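PDB 6F74: alcohol oxidase, which binds FAD and probably works as a VAO-type flavoprotein oxidase, its name suggesting an alcohol as substrate. Local coordinates for residues 223-237 with 297-309. Numbering follows the deposited sequence.
Sequences NVIAVGGGSPSPGAI and VLSQHIKVHPNVK. With FAD (flavin-adenine dinucleotide), chain I.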
ATOM      1  N   ASN A 223      10.335 -23.969  -3.755  1.00 29.52           N
ATOM      2  CA  ASN A 223      11.589 -23.388  -4.229  1.00 29.42           C
ATOM      3  C   ASN A 223      11.394 -22.349  -5.354  1.00 28.89           C
ATOM      4  O   ASN A 223      12.116 -22.353  -6.347  1.00 29.31           O
ATOM      5  CB  ASN A 223      12.539 -24.517  -4.672  1.00 30.59           C
ATOM      6  CG  ASN A 223      14.003 -24.070  -4.776  1.00 30.57           C
ATOM      7  OD1 ASN A 223      14.445 -23.157  -4.086  1.00 29.80           O
ATOM      8  ND2 ASN A 223      14.762 -24.741  -5.651  1.00 31.50           N
ATOM      9  N   VAL A 224      10.391 -21.486  -5.226  1.00 28.06           N
ATOM     10  CA  VAL A 224      10.207 -20.413  -6.205  1.00 27.56           C
ATOM     11  C   VAL A 224      10.086 -19.071  -5.498  1.00 26.47           C
ATOM     12  O   VAL A 224       9.922 -18.992  -4.279  1.00 26.09           O
ATOM     13  CB  VAL A 224       9.010 -20.655  -7.144  1.00 27.80           C
ATOM     14  CG1 VAL A 224       9.212 -21.942  -7.955  1.00 28.99           C
ATOM     15  CG2 VAL A 224       7.705 -20.696  -6.353  1.00 27.38           C
ATOM     16  N   ILE A 225      10.159 -18.020  -6.295  1.00 26.05           N
ATOM     17  CA  ILE A 225      10.081 -16.647  -5.816  1.00 25.11           C
ATOM     18  C   ILE A 225       8.720 -16.077  -6.164  1.00 24.67           C
ATOM     19  O   ILE A 225       8.373 -15.963  -7.334  1.00 24.91           O
ATOM     20  CB  ILE A 225      11.190 -15.772  -6.421  1.00 24.98           C
ATOM     21  CG1 ILE A 225      12.565 -16.321  -6.010  1.00 25.41           C
ATOM     22  CG2 ILE A 225      11.054 -14.317  -5.951  1.00 24.07           C
ATOM     23  CD1 ILE A 225      13.741 -15.607  -6.625  1.00 25.41           C
ATOM     24  N   ALA A 226       7.960 -15.740  -5.132  1.00 24.10           N
ATOM     25  CA  ALA A 226       6.719 -15.014  -5.252  1.00 23.59           C
ATOM     26  C   ALA A 226       7.074 -13.562  -4.969  1.00 22.86           C
ATOM     27  O   ALA A 226       7.704 -13.244  -3.956  1.00 22.56           O
ATOM     28  CB  ALA A 226       5.704 -15.508  -4.224  1.00 23.45           C
ATOM     29  N   VAL A 227       6.667 -12.693  -5.888  1.00 22.65           N
ATOM     30  CA  VAL A 227       6.988 -11.284  -5.849  1.00 22.09           C
ATOM     31  C   VAL A 227       5.866 -10.559  -5.082  1.00 21.48           C
ATOM     32  O   VAL A 227       4.896 -10.102  -5.679  1.00 21.35           O
ATOM     33  CB  VAL A 227       7.193 -10.706  -7.270  1.00 22.30           C
ATOM     34  CG1 VAL A 227       7.701  -9.272  -7.196  1.00 21.82           C
ATOM     35  CG2 VAL A 227       8.198 -11.517  -8.042  1.00 23.00           C
ATOM     36  N   GLY A 228       6.037 -10.494  -3.758  1.00 21.17           N
ATOM     37  CA  GLY A 228       5.087  -9.880  -2.836  1.00 20.65           C
ATOM     38  C   GLY A 228       5.703  -8.635  -2.237  1.00 20.20           C
ATOM     39  O   GLY A 228       6.755  -8.183  -2.670  1.00 20.26           O
ATOM     40  N   GLY A 229       5.062  -8.112  -1.208  1.00 19.81           N
ATOM     41  CA  GLY A 229       5.525  -6.935  -0.505  1.00 19.44           C
ATOM     42  C   GLY A 229       6.649  -7.221   0.461  1.00 19.54           C
ATOM     43  O   GLY A 229       6.954  -8.370   0.840  1.00 19.88           O
ATOM     44  N   GLY A 230       7.265  -6.131   0.888  1.00 19.30           N
ATOM     45  CA  GLY A 230       8.325  -6.178   1.891  1.00 19.38           C
ATOM     46  C   GLY A 230       7.790  -6.553   3.255  1.00 19.36           C
ATOM     47  O   GLY A 230       8.549  -7.043   4.093  1.00 19.59           O
ATOM     48  N   SER A 231       6.487  -6.324   3.470  1.00 19.14           N
ATOM     49  CA  SER A 231       5.791  -6.762   4.659  1.00 19.17           C
ATOM     50  C   SER A 231       4.827  -7.887   4.274  1.00 19.35           C
ATOM     51  O   SER A 231       4.138  -7.775   3.260  1.00 19.25           O
ATOM     52  CB  SER A 231       5.011  -5.597   5.229  1.00 18.82           C
ATOM     53  OG  SER A 231       5.909  -4.534   5.593  1.00 18.72           O
ATOM     54  N   PRO A 232       4.762  -8.979   5.069  1.00 19.68           N
ATOM     55  CA  PRO A 232       3.893 -10.091   4.652  1.00 19.94           C
ATOM     56  C   PRO A 232       2.431 -10.031   5.075  1.00 19.77           C
ATOM     57  O   PRO A 232       1.662 -10.924   4.697  1.00 20.00           O
ATOM     58  CB  PRO A 232       4.556 -11.328   5.314  1.00 20.48           C
ATOM     59  CG  PRO A 232       5.850 -10.820   5.863  1.00 20.47           C
ATOM     60  CD  PRO A 232       5.609  -9.404   6.184  1.00 19.97           C
ATOM     61  N   SER A 233       2.061  -9.025   5.862  1.00 19.43           N
ATOM     62  CA  SER A 233       0.679  -8.904   6.369  1.00 19.30           C
ATOM     63  C   SER A 233      -0.368  -8.397   5.356  1.00 19.02           C
ATOM     64  O   SER A 233      -1.532  -8.818   5.421  1.00 19.06           O
ATOM     65  CB  SER A 233       0.657  -8.043   7.628  1.00 19.14           C
ATOM     66  OG  SER A 233      -0.683  -7.821   8.082  1.00 19.02           O
ATOM     67  N   PRO A 234       0.013  -7.494   4.424  1.00 18.78           N
ATOM     68  CA  PRO A 234      -0.974  -7.023   3.457  1.00 18.60           C
ATOM     69  C   PRO A 234      -1.541  -8.111   2.567  1.00 18.88           C
ATOM     70  O   PRO A 234      -0.901  -9.123   2.355  1.00 19.23           O
ATOM     71  CB  PRO A 234      -0.188  -6.020   2.639  1.00 18.45           C
ATOM     72  CG  PRO A 234       0.799  -5.486   3.591  1.00 18.38           C
ATOM     73  CD  PRO A 234       1.234  -6.694   4.352  1.00 18.68           C
ATOM     74  N   GLY A 235      -2.726  -7.862   2.034  1.00 18.77           N
ATOM     75  CA  GLY A 235      -3.424  -8.798   1.138  1.00 19.06           C
ATOM     76  C   GLY A 235      -2.674  -9.018  -0.148  1.00 19.30           C
ATOM     77  O   GLY A 235      -1.984  -8.090  -0.644  1.00 19.13           O
ATOM     78  N   ALA A 236      -2.765 -10.242  -0.673  1.00 19.76           N
ATOM     79  CA  ALA A 236      -2.095 -10.602  -1.919  1.00 20.11           C
ATOM     80  C   ALA A 236      -2.876 -10.190  -3.158  1.00 20.16           C
ATOM     81  O   ALA A 236      -2.255  -9.950  -4.190  1.00 20.34           O
ATOM     82  CB  ALA A 236      -1.827 -12.094  -1.970  1.00 20.70           C
ATOM     83  N   ILE A 237      -4.208 -10.112  -3.085  1.00 20.06           N
ATOM     84  CA  ILE A 237      -5.011  -9.941  -4.300  1.00 20.24           C
ATOM     85  C   ILE A 237      -5.930  -8.710  -4.337  1.00 19.84           C
ATOM     86  O   ILE A 237      -6.767  -8.616  -5.246  1.00 20.02           O
ATOM     87  CB  ILE A 237      -5.800 -11.237  -4.670  1.00 20.75           C
ATOM     88  CG1 ILE A 237      -6.961 -11.521  -3.710  1.00 20.60           C
ATOM     89  CG2 ILE A 237      -4.838 -12.408  -4.714  1.00 21.25           C
ATOM     90  CD1 ILE A 237      -7.861 -12.635  -4.200  1.00 21.12           C
ATOM     91  N   VAL A 297     -12.500  -9.155  -6.308  1.00 20.51           N
ATOM     92  CA  VAL A 297     -11.497 -10.119  -6.733  1.00 20.91           C
ATOM     93  C   VAL A 297     -11.539 -11.338  -5.798  1.00 21.04           C
ATOM     94  O   VAL A 297     -11.240 -11.247  -4.599  1.00 20.68           O
ATOM     95  CB  VAL A 297     -10.094  -9.514  -6.817  1.00 20.73           C
ATOM     96  CG1 VAL A 297      -9.108 -10.544  -7.355  1.00 21.23           C
ATOM     97  CG2 VAL A 297     -10.094  -8.273  -7.704  1.00 20.66           C
ATOM     98  N   LEU A 298     -11.942 -12.473  -6.374  1.00 21.64           N
ATOM     99  CA  LEU A 298     -12.074 -13.725  -5.636  1.00 21.93           C
ATOM    100  C   LEU A 298     -10.787 -14.514  -5.617  1.00 22.26           C
ATOM    101  O   LEU A 298     -10.497 -15.221  -4.647  1.00 22.32           O
ATOM    102  CB  LEU A 298     -13.173 -14.598  -6.257  1.00 22.51           C
ATOM    103  CG  LEU A 298     -14.547 -13.950  -6.442  1.00 22.32           C
ATOM    104  CD1 LEU A 298     -15.498 -14.919  -7.076  1.00 22.98           C
ATOM    105  CD2 LEU A 298     -15.044 -13.329  -5.149  1.00 21.70           C
ATOM    106  N   SER A 299     -10.052 -14.470  -6.718  1.00 22.57           N
ATOM    107  CA  SER A 299      -8.816 -15.227  -6.829  1.00 22.97           C
ATOM    108  C   SER A 299      -7.931 -14.593  -7.886  1.00 23.04           C
ATOM    109  O   SER A 299      -8.416 -13.912  -8.782  1.00 23.05           O
ATOM    110  CB  SER A 299      -9.130 -16.675  -7.214  1.00 23.81           C
ATOM    111  OG  SER A 299      -9.403 -16.746  -8.596  1.00 24.33           O
ATOM    112  N   GLN A 300      -6.631 -14.829  -7.790  1.00 23.15           N
ATOM    113  CA  GLN A 300      -5.725 -14.522  -8.902  1.00 23.43           C
ATOM    114  C   GLN A 300      -4.744 -15.671  -9.055  1.00 24.08           C
ATOM    115  O   GLN A 300      -4.474 -16.451  -8.123  1.00 24.16           O
ATOM    116  CB  GLN A 300      -4.940 -13.202  -8.699  1.00 22.80           C
ATOM    117  CG  GLN A 300      -5.786 -11.907  -8.728  1.00 22.25           C
ATOM    118  CD  GLN A 300      -5.006 -10.623  -8.375  1.00 21.67           C
ATOM    119  OE1 GLN A 300      -3.991 -10.682  -7.686  1.00 21.49           O
ATOM    120  NE2 GLN A 300      -5.467  -9.478  -8.878  1.00 21.45           N
ATOM    121  N   HIS A 301      -4.225 -15.778 -10.267  1.00 24.63           N
ATOM    122  CA  HIS A 301      -3.051 -16.581 -10.526  1.00 25.22           C
ATOM    123  C   HIS A 301      -1.884 -15.606 -10.721  1.00 24.87           C
ATOM    124  O   HIS A 301      -2.029 -14.645 -11.474  1.00 24.70           O
ATOM    125  CB  HIS A 301      -3.228 -17.389 -11.802  1.00 26.20           C
ATOM    126  CG  HIS A 301      -4.188 -18.530 -11.693  1.00 26.75           C
ATOM    127  ND1 HIS A 301      -5.508 -18.383 -11.310  1.00 26.43           N
ATOM    128  CD2 HIS A 301      -4.029 -19.833 -12.012  1.00 27.70           C
ATOM    129  CE1 HIS A 301      -6.117 -19.563 -11.379  1.00 27.14           C
ATOM    130  NE2 HIS A 301      -5.238 -20.463 -11.793  1.00 27.93           N
ATOM    131  N   ILE A 302      -0.738 -15.863 -10.069  1.00 24.81           N
ATOM    132  CA  ILE A 302       0.477 -15.064 -10.240  1.00 24.57           C
ATOM    133  C   ILE A 302       1.619 -15.888 -10.832  1.00 25.33           C
ATOM    134  O   ILE A 302       1.770 -17.060 -10.507  1.00 25.85           O
ATOM    135  CB  ILE A 302       0.979 -14.416  -8.919  1.00 23.79           C
ATOM    136  CG1 ILE A 302       1.156 -15.464  -7.818  1.00 23.94           C
ATOM    137  CG2 ILE A 302       0.029 -13.305  -8.479  1.00 23.05           C
ATOM    138  CD1 ILE A 302       1.994 -15.007  -6.639  1.00 23.42           C
ATOM    139  N   LYS A 303       2.434 -15.250 -11.673  1.00 25.44           N
ATOM    140  CA  LYS A 303       3.730 -15.802 -12.064  1.00 26.03           C
ATOM    141  C   LYS A 303       4.571 -15.990 -10.821  1.00 25.69           C
ATOM    142  O   LYS A 303       4.566 -15.136  -9.911  1.00 24.88           O
ATOM    143  CB  LYS A 303       4.489 -14.845 -12.977  1.00 26.03           C
ATOM    144  CG  LYS A 303       3.881 -14.612 -14.320  1.00 26.51           C
ATOM    145  CD  LYS A 303       4.736 -13.641 -15.133  1.00 26.55           C
ATOM    146  CE  LYS A 303       4.019 -13.124 -16.376  1.00 26.91           C
ATOM    147  NZ  LYS A 303       4.401 -11.648 -16.581  1.00 26.41           N
ATOM    148  N   VAL A 304       5.271 -17.113 -10.762  1.00 26.37           N
ATOM    149  CA  VAL A 304       6.350 -17.295  -9.783  1.00 26.22           C
ATOM    150  C   VAL A 304       7.603 -17.687 -10.547  1.00 26.92           C
ATOM    151  O   VAL A 304       7.531 -18.178 -11.672  1.00 27.68           O
ATOM    152  CB  VAL A 304       6.003 -18.260  -8.631  1.00 26.32           C
ATOM    153  CG1 VAL A 304       4.900 -17.645  -7.800  1.00 25.53           C
ATOM    154  CG2 VAL A 304       5.612 -19.649  -9.115  1.00 27.30           C
ATOM    155  N   HIS A 305       8.755 -17.417  -9.938  1.00 26.69           N
ATOM    156  CA  HIS A 305      10.018 -17.371 -10.652  1.00 27.14           C
ATOM    157  C   HIS A 305      11.046 -18.316 -10.043  1.00 27.64           C
ATOM    158  O   HIS A 305      11.042 -18.499  -8.836  1.00 27.31           O
ATOM    159  CB  HIS A 305      10.517 -15.926 -10.631  1.00 26.40           C
ATOM    160  CG  HIS A 305       9.578 -14.973 -11.293  1.00 26.01           C
ATOM    161  ND1 HIS A 305       9.621 -14.696 -12.640  1.00 26.46           N
ATOM    162  CD2 HIS A 305       8.543 -14.262 -10.792  1.00 25.30           C
ATOM    163  CE1 HIS A 305       8.650 -13.852 -12.937  1.00 26.04           C
ATOM    164  NE2 HIS A 305       7.976 -13.574 -11.835  1.00 25.32           N
ATOM    165  N   PRO A 306      11.950 -18.879 -10.866  1.00 28.48           N
ATOM    166  CA  PRO A 306      12.992 -19.760 -10.328  1.00 29.03           C
ATOM    167  C   PRO A 306      13.755 -19.111  -9.169  1.00 28.31           C
ATOM    168  O   PRO A 306      14.038 -17.914  -9.217  1.00 27.63           O
ATOM    169  CB  PRO A 306      13.945 -19.964 -11.529  1.00 29.84           C
ATOM    170  CG  PRO A 306      13.118 -19.668 -12.745  1.00 30.02           C
ATOM    171  CD  PRO A 306      12.157 -18.594 -12.301  1.00 28.95           C
ATOM    172  N   ASN A 307      14.072 -19.898  -8.142  1.00 28.53           N
ATOM    173  CA  ASN A 307      14.929 -19.426  -7.052  1.00 28.05           C
ATOM    174  C   ASN A 307      16.311 -19.075  -7.618  1.00 28.29           C
ATOM    175  O   ASN A 307      16.687 -19.526  -8.690  1.00 29.02           O
ATOM    176  CB  ASN A 307      15.060 -20.461  -5.911  1.00 28.44           C
ATOM    177  CG  ASN A 307      15.242 -19.835  -4.523  1.00 27.71           C
ATOM    178  OD1 ASN A 307      15.684 -18.683  -4.395  1.00 27.02           O
ATOM    179  ND2 ASN A 307      14.931 -20.616  -3.477  1.00 27.94           N
ATOM    180  N   VAL A 308      17.037 -18.216  -6.896  1.00 27.68           N
ATOM    181  CA  VAL A 308      18.396 -17.825  -7.286  1.00 27.86           C
ATOM    182  C   VAL A 308      19.388 -18.565  -6.412  1.00 28.30           C
ATOM    183  O   VAL A 308      19.018 -19.077  -5.346  1.00 28.26           O
ATOM    184  CB  VAL A 308      18.633 -16.303  -7.209  1.00 26.98           C
ATOM    185  CG1 VAL A 308      17.793 -15.595  -8.263  1.00 26.73           C
ATOM    186  CG2 VAL A 308      18.357 -15.750  -5.811  1.00 26.21           C
ATOM    187  N   LYS A 309      20.643 -18.613  -6.853  1.00 28.76           N
ATOM    188  CA  LYS A 309      21.702 -19.221  -6.046  1.00 29.20           C
ATOM    189  C   LYS A 309      22.393 -18.250  -5.101  1.00 28.51           C
ATOM    190  O   LYS A 309      23.066 -18.664  -4.153  1.00 28.74           O
ATOM    191  CB  LYS A 309      22.700 -19.993  -6.910  1.00 30.23           C
ATOM    192  CG  LYS A 309      22.310 -21.482  -6.983  1.00 31.20           C
ATOM    193  CD  LYS A 309      23.094 -22.245  -8.025  1.00 32.31           C
ATOM    194  CE  LYS A 309      22.462 -21.990  -9.396  1.00 32.41           C
ATOM    195  NZ  LYS A 309      23.098 -22.787 -10.516  1.00 33.61           N
TER
HETATM  196  PA  FAD I 601      -7.452  -3.352   2.220  1.00 15.73           P
HETATM  197  O1A FAD I 601      -7.543  -2.133   3.135  1.00 16.33           O
HETATM  198  O2A FAD I 601      -8.141  -4.593   2.694  1.00 14.61           O
HETATM  199  O5B FAD I 601      -8.012  -2.916   0.810  1.00 13.82           O
HETATM  200  C5B FAD I 601      -7.337  -1.933   0.075  1.00 13.38           C
HETATM  201  C4B FAD I 601      -8.220  -1.488  -1.077  1.00 12.87           C
HETATM  202  O4B FAD I 601      -8.386  -2.612  -1.924  1.00 12.82           O
HETATM  203  C3B FAD I 601      -9.615  -1.044  -0.719  1.00 12.31           C
HETATM  204  O3B FAD I 601     -10.035  -0.109  -1.720  1.00 12.69           O
HETATM  205  C2B FAD I 601     -10.459  -2.283  -0.884  1.00 12.77           C
HETATM  206  O2B FAD I 601     -11.810  -2.051  -1.300  1.00 12.30           O
HETATM  207  C1B FAD I 601      -9.752  -2.991  -2.008  1.00 12.89           C
HETATM  208  N9A FAD I 601      -9.810  -4.457  -1.990  1.00 13.21           N
HETATM  209  C8A FAD I 601      -9.206  -5.273  -1.115  1.00 14.09           C
HETATM  210  N7A FAD I 601      -9.441  -6.563  -1.421  1.00 14.08           N
HETATM  211  C5A FAD I 601     -10.199  -6.565  -2.514  1.00 13.77           C
HETATM  212  C6A FAD I 601     -10.779  -7.619  -3.346  1.00 13.93           C
HETATM  213  N6A FAD I 601     -10.537  -8.900  -2.985  1.00 14.13           N
HETATM  214  N1A FAD I 601     -11.530  -7.236  -4.412  1.00 13.83           N
HETATM  215  C2A FAD I 601     -11.728  -5.924  -4.705  1.00 14.21           C
HETATM  216  N3A FAD I 601     -11.199  -4.900  -3.988  1.00 13.99           N
HETATM  217  C4A FAD I 601     -10.435  -5.177  -2.900  1.00 13.66           C
HETATM  218  N1  FAD I 601       2.658  -1.841  -0.256  1.00 11.40           N
HETATM  219  C2  FAD I 601       3.739  -2.123  -1.018  1.00 11.65           C
HETATM  220  O2  FAD I 601       3.683  -1.898  -2.254  1.00 12.31           O
HETATM  221  N3  FAD I 601       4.860  -2.662  -0.499  1.00 11.81           N
HETATM  222  C4  FAD I 601       4.996  -2.923   0.813  1.00 12.03           C
HETATM  223  O4  FAD I 601       6.043  -3.405   1.294  1.00 13.38           O
HETATM  224  C4X FAD I 601       3.867  -2.626   1.720  1.00 11.93           C
HETATM  225  N5  FAD I 601       3.947  -2.858   3.045  1.00 11.39           N
HETATM  226  C5X FAD I 601       2.890  -2.583   3.850  1.00 10.96           C
HETATM  227  C6  FAD I 601       2.984  -2.847   5.216  1.00  9.80           C
HETATM  228  C7  FAD I 601       1.928  -2.603   6.077  1.00  8.66           C
HETATM  229  C7M FAD I 601       2.208  -2.923   7.525  1.00  8.75           C
HETATM  230  C8  FAD I 601       0.651  -2.059   5.535  1.00  7.38           C
HETATM  231  C8M FAD I 601      -0.575  -1.806   6.403  1.00  4.60           C
HETATM  232  C9  FAD I 601       0.561  -1.771   4.177  1.00  9.18           C
HETATM  233  C9A FAD I 601       1.626  -2.016   3.292  1.00 10.70           C
HETATM  234  N10 FAD I 601       1.558  -1.765   1.894  1.00 12.01           N
HETATM  235  C10 FAD I 601       2.667  -2.055   1.088  1.00 11.68           C
HETATM  236  C1' FAD I 601       0.388  -1.123   1.249  1.00 13.09           C
HETATM  237  C2' FAD I 601      -0.635  -1.963   0.558  1.00 14.05           C
HETATM  238  O2' FAD I 601      -0.135  -2.249  -0.746  1.00 13.99           O
HETATM  239  C3' FAD I 601      -1.932  -1.161   0.411  1.00 15.12           C
HETATM  240  O3' FAD I 601      -2.352  -0.598   1.667  1.00 16.26           O
HETATM  241  C4' FAD I 601      -3.054  -2.003  -0.181  1.00 15.51           C
HETATM  242  O4' FAD I 601      -4.235  -1.205  -0.309  1.00 16.74           O
HETATM  243  C5' FAD I 601      -3.331  -3.233   0.669  1.00 15.36           C
HETATM  244  O5' FAD I 601      -4.369  -4.008   0.095  1.00 15.25           O
HETATM  245  P   FAD I 601      -5.204  -4.841   1.151  1.00 15.53           P
HETATM  246  O1P FAD I 601      -4.273  -5.587   2.065  1.00 15.56           O
HETATM  247  O2P FAD I 601      -6.238  -5.584   0.371  1.00 17.65           O
HETATM  248  O3P FAD I 601      -5.870  -3.628   1.990  1.00 15.91           O
HETATM  249  O   HOH W   1      -1.249 -10.572  -6.651  1.00 14.20           O
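N223 and N307 meet through their amides at one end of this contact: ND2 of N307 donates to OD1 of N223 over 2.7 Å, nearly straight. The two amide planes stand 61° apart, OD1 lying close to the plane of the donor. Asparagine suits both places: N223, with its positive phi, closes helix 212-221 in a Schellman motif, while N307 needs donor and acceptor together, ND2 also serving D414 and OD1 taking the N-H groups of V308 and Y415. With an alanine here, N223 OD1 and D414 would probably lose their N-H donor, and the backbone of V308 and Y415 its acceptor.

Next, I225 and H305 form an antiparallel hydrogen-bonded pair, I225 N to H305 O at 2.7 Å and H305 N to I225 O at 3.0 Å. Their side chains share a sheet face, where V227 CG2 approaches H305 CD2 obliquely and H305 NE2 is hydrogen-bonded to Q259 OE1. Branched V224 and V304 touch methyl to methyl, CG2 to CG2 at 3.6 Å.

At the far end I237 and Q300 lie alongside, their chains running in opposing senses, I237 CG2 3.5 Å from Q300 OE1. CG1 of I237 sits between the backbone N and the carbonyl carbon (chi1 71°), bringing CD1 within 3.7 Å of V297 O; a water donates to both A236 O and Q300 OE1. Between these ends the glycine-rich loop arches to the flavin, G230 N binding O4 and G235 N the phosphate O1P; side chains at G229 and G235 would crowd flavin C4 and O1P. V297 pairs by its backbone with the adenine, completing an FAD cradle characteristic of the PCMH-type FAD-binding domain.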